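Local coordinates for protein apical membrane antigen 1 (Babesia divergens, PDB 4APM) that probably takes part in host-cell invasion as a calcium-binding parasite surface protein, through its ectodomain, at the moving junction, at residues A[36-48]-A[139-151]. Numbering follows the deposited sequence.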
# COMPACT_ATOMS: atom_id res chain seq x y z
N THR A 36 10.43 18.30 6.14
CA THR A 36 11.71 19.00 6.21
C THR A 36 11.97 19.49 7.63
O THR A 36 11.06 19.96 8.31
CB THR A 36 11.75 20.21 5.27
OG1 THR A 36 11.22 19.84 4.00
CG2 THR A 36 13.18 20.69 5.07
N GLU A 37 13.20 19.32 8.08
CA GLU A 37 13.61 19.78 9.40
C GLU A 37 15.03 20.33 9.38
O GLU A 37 15.93 19.79 8.70
CB GLU A 37 13.49 18.68 10.46
CG GLU A 37 12.11 18.05 10.55
CD GLU A 37 11.08 18.98 11.15
OE1 GLU A 37 11.47 19.91 11.89
OE2 GLU A 37 9.87 18.78 10.87
N ARG A 38 15.19 21.43 10.12
CA ARG A 38 16.48 22.03 10.33
C ARG A 38 17.27 21.17 11.30
O ARG A 38 16.78 20.80 12.36
CB ARG A 38 16.34 23.48 10.84
CG ARG A 38 17.61 24.06 11.46
CD ARG A 38 17.73 25.58 11.32
NE ARG A 38 16.49 26.26 11.69
CZ ARG A 38 15.85 27.13 10.92
NH1 ARG A 38 16.36 27.47 9.74
NH2 ARG A 38 14.73 27.69 11.34
N VAL A 39 18.48 20.82 10.88
CA VAL A 39 19.48 20.26 11.76
C VAL A 39 20.70 21.20 11.82
O VAL A 39 21.62 21.12 10.99
CB VAL A 39 19.88 18.83 11.33
CG1 VAL A 39 20.00 18.74 9.83
CG2 VAL A 39 21.15 18.39 12.02
N GLY A 40 20.68 22.13 12.78
CA GLY A 40 21.64 23.21 12.81
C GLY A 40 21.20 24.35 11.92
O GLY A 40 20.17 24.96 12.17
N ALA A 41 21.97 24.61 10.88
CA ALA A 41 21.65 25.70 9.94
C ALA A 41 20.90 25.19 8.71
O ALA A 41 20.25 25.97 8.02
CB ALA A 41 22.93 26.42 9.52
N THR A 42 21.03 23.90 8.41
CA THR A 42 20.49 23.34 7.16
C THR A 42 19.08 22.75 7.31
O THR A 42 18.67 22.27 8.38
CB THR A 42 21.43 22.27 6.55
OG1 THR A 42 22.72 22.32 7.18
CG2 THR A 42 21.61 22.51 5.06
N GLN A 43 18.31 22.83 6.22
CA GLN A 43 17.08 22.07 6.08
C GLN A 43 17.39 20.71 5.43
O GLN A 43 18.17 20.63 4.50
CB GLN A 43 16.06 22.85 5.24
CG GLN A 43 15.53 24.12 5.90
CD GLN A 43 14.46 23.85 6.95
OE1 GLN A 43 13.49 23.14 6.70
NE2 GLN A 43 14.63 24.44 8.13
N HIS A 44 16.83 19.65 6.00
CA HIS A 44 16.95 18.31 5.41
C HIS A 44 15.58 17.68 5.26
O HIS A 44 14.69 17.90 6.06
CB HIS A 44 17.88 17.45 6.24
CG HIS A 44 19.35 17.79 6.06
ND1 HIS A 44 19.94 18.81 6.71
CD2 HIS A 44 20.33 17.22 5.24
CE1 HIS A 44 21.24 18.88 6.33
NE2 HIS A 44 21.47 17.90 5.45
N ARG A 45 15.37 16.99 4.14
CA ARG A 45 14.11 16.31 3.92
C ARG A 45 14.12 14.93 4.59
O ARG A 45 15.17 14.28 4.72
CB ARG A 45 13.83 16.16 2.43
CG ARG A 45 13.61 17.48 1.72
CD ARG A 45 13.25 17.22 0.27
NE ARG A 45 11.82 17.02 0.10
CZ ARG A 45 11.25 16.54 -1.00
NH1 ARG A 45 12.00 16.19 -2.03
NH2 ARG A 45 9.93 16.38 -1.04
N MET A 46 12.95 14.47 4.99
CA MET A 46 12.80 13.19 5.63
C MET A 46 11.40 12.61 5.34
O MET A 46 10.48 13.36 5.02
CB MET A 46 12.99 13.35 7.14
CG MET A 46 11.87 14.12 7.78
SD MET A 46 12.33 14.45 9.47
CE MET A 46 10.73 14.66 10.18
N PRO A 47 11.24 11.27 5.48
CA PRO A 47 9.94 10.61 5.40
C PRO A 47 9.07 11.00 6.58
O PRO A 47 9.57 11.18 7.70
CB PRO A 47 10.29 9.11 5.50
CG PRO A 47 11.79 9.01 5.35
CD PRO A 47 12.33 10.33 5.81
N THR A 48 7.76 11.08 6.35
CA THR A 48 6.83 11.46 7.40
C THR A 48 5.51 10.71 7.24
O THR A 48 4.56 11.00 7.94
CB THR A 48 6.53 12.99 7.37
OG1 THR A 48 6.03 13.33 6.08
CG2 THR A 48 7.78 13.79 7.61
N ALA A 139 23.35 13.28 16.25
CA ALA A 139 24.44 13.82 17.08
C ALA A 139 24.73 15.29 16.80
O ALA A 139 24.85 16.09 17.73
CB ALA A 139 25.71 12.99 16.89
N SER A 140 24.81 15.64 15.53
CA SER A 140 25.24 16.97 15.12
C SER A 140 24.36 18.09 15.67
O SER A 140 24.79 19.24 15.72
CB SER A 140 25.32 17.07 13.60
OG SER A 140 24.02 17.03 13.03
N ASP A 141 23.14 17.75 16.08
CA ASP A 141 22.24 18.74 16.63
C ASP A 141 21.18 18.08 17.48
O ASP A 141 20.29 17.40 16.96
CB ASP A 141 21.59 19.58 15.53
CG ASP A 141 20.58 20.57 16.07
OD1 ASP A 141 20.43 20.65 17.31
OD2 ASP A 141 19.95 21.28 15.26
N THR A 142 21.24 18.34 18.78
CA THR A 142 20.52 17.56 19.77
C THR A 142 19.08 18.05 19.93
O THR A 142 18.28 17.41 20.61
CB THR A 142 21.28 17.52 21.13
OG1 THR A 142 20.62 18.35 22.10
CG2 THR A 142 22.73 17.99 20.97
N ALA A 143 18.75 19.16 19.28
CA ALA A 143 17.39 19.70 19.32
C ALA A 143 16.62 19.54 18.00
O ALA A 143 15.49 20.03 17.87
CB ALA A 143 17.40 21.16 19.74
N THR A 144 17.23 18.90 17.00
CA THR A 144 16.51 18.72 15.73
C THR A 144 15.27 17.84 15.88
O THR A 144 15.23 16.92 16.71
CB THR A 144 17.42 18.19 14.61
OG1 THR A 144 16.73 18.30 13.36
CG2 THR A 144 17.83 16.74 14.84
N LYS A 145 14.24 18.18 15.11
CA LYS A 145 13.07 17.33 14.94
C LYS A 145 13.33 16.28 13.83
O LYS A 145 12.44 15.46 13.51
CB LYS A 145 11.86 18.19 14.57
CG LYS A 145 11.21 18.90 15.75
CD LYS A 145 10.52 20.17 15.29
CE LYS A 145 9.24 20.42 16.07
NZ LYS A 145 8.93 21.87 16.22
N TYR A 146 14.54 16.30 13.27
CA TYR A 146 14.92 15.38 12.21
C TYR A 146 15.01 13.94 12.73
O TYR A 146 15.60 13.69 13.79
CB TYR A 146 16.25 15.80 11.57
CG TYR A 146 16.63 14.96 10.36
CD1 TYR A 146 17.31 13.78 10.52
CD2 TYR A 146 16.24 15.33 9.08
CE1 TYR A 146 17.63 13.00 9.43
CE2 TYR A 146 16.55 14.56 7.99
CZ TYR A 146 17.24 13.40 8.17
OH TYR A 146 17.55 12.61 7.09
N ARG A 147 14.43 13.00 11.98
CA ARG A 147 14.45 11.59 12.36
C ARG A 147 14.71 10.70 11.15
O ARG A 147 14.37 11.06 10.04
CB ARG A 147 13.15 11.17 13.05
CG ARG A 147 12.86 11.89 14.38
CD ARG A 147 13.87 11.57 15.47
NE ARG A 147 13.48 12.21 16.72
CZ ARG A 147 13.92 13.41 17.13
NH1 ARG A 147 14.84 14.08 16.43
NH2 ARG A 147 13.45 13.93 18.25
N TYR A 148 15.36 9.57 11.37
CA TYR A 148 15.74 8.68 10.27
C TYR A 148 14.56 7.73 9.97
O TYR A 148 13.71 7.53 10.85
CB TYR A 148 16.96 7.86 10.68
CG TYR A 148 18.21 8.67 10.92
CD1 TYR A 148 19.03 9.03 9.86
CD2 TYR A 148 18.62 9.01 12.21
CE1 TYR A 148 20.19 9.74 10.07
CE2 TYR A 148 19.77 9.74 12.43
CZ TYR A 148 20.55 10.09 11.35
OH TYR A 148 21.72 10.79 11.52
N PRO A 149 14.53 7.12 8.77
CA PRO A 149 13.55 6.06 8.53
C PRO A 149 13.94 4.74 9.22
O PRO A 149 15.10 4.55 9.63
CB PRO A 149 13.55 5.89 7.02
CG PRO A 149 14.77 6.59 6.51
CD PRO A 149 15.49 7.24 7.66
N PHE A 150 12.96 3.85 9.38
CA PHE A 150 13.21 2.48 9.82
C PHE A 150 12.76 1.45 8.75
O PHE A 150 12.01 1.77 7.84
CB PHE A 150 12.46 2.23 11.12
CG PHE A 150 10.97 2.05 10.93
CD1 PHE A 150 10.12 3.15 10.94
CD2 PHE A 150 10.43 0.77 10.70
CE1 PHE A 150 8.76 2.99 10.77
CE2 PHE A 150 9.07 0.61 10.50
CZ PHE A 150 8.24 1.72 10.55
N VAL A 151 13.23 0.22 8.85
CA VAL A 151 12.65 -0.89 8.10
C VAL A 151 12.50 -1.98 9.12
O VAL A 151 13.45 -2.27 9.84
CB VAL A 151 13.60 -1.38 7.00
CG1 VAL A 151 13.00 -2.59 6.29
CG2 VAL A 151 13.92 -0.24 6.01
O HOH W 1 14.17 20.64 13.55
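Tyr146 lays its CD2–CE2 side against the 36-48 hairpin and buries more surface than any other residue of the pair. Its chi1 of -174° sets the ring anti to the backbone N, bringing CE2 within 3.6 Å of His44 CB, with the carbonyl O of Arg45 near the ring plane at that edge. Met46 SD stands 4.6 Å from the ring centroid, 33° off the normal, an oblique Met-aromatic contact; the same sulfur accepts a weak but fairly straight bond from Arg147 N. Beyond it, Pro47 CG meets Pro149 CB at 4.0 Å, where the chain enters strand 150-153 of the five-stranded antiparallel sheet. This is the tight part: Tyr146, Met46 and both prolines are buried.

Strands 35-39 and 42-46 form a beta hairpin with a type II' turn from Val39 to Thr42, and an ST turn and an Asx turn of 139-151 dock on it. In the ST turn, Thr144 OG1 accepts from Tyr146 N and donates to Arg38 O (2.7 Å), approaching from above the carbonyl plane. In the Asx turn, Asp141 OD1 takes Ala143 N while OD2, on its anti side, receives Gly40 N at a bent 133°.

The solvent side is looser: Glu37 OE1 touches CB (3.2 Å) and CD of exposed Lys145, whose end leads away, leaving NZ 5.4 Å from OE1. A water links this edge, donating to Arg38 O and Glu37 OE1 and accepting from the backbone N of Lys145.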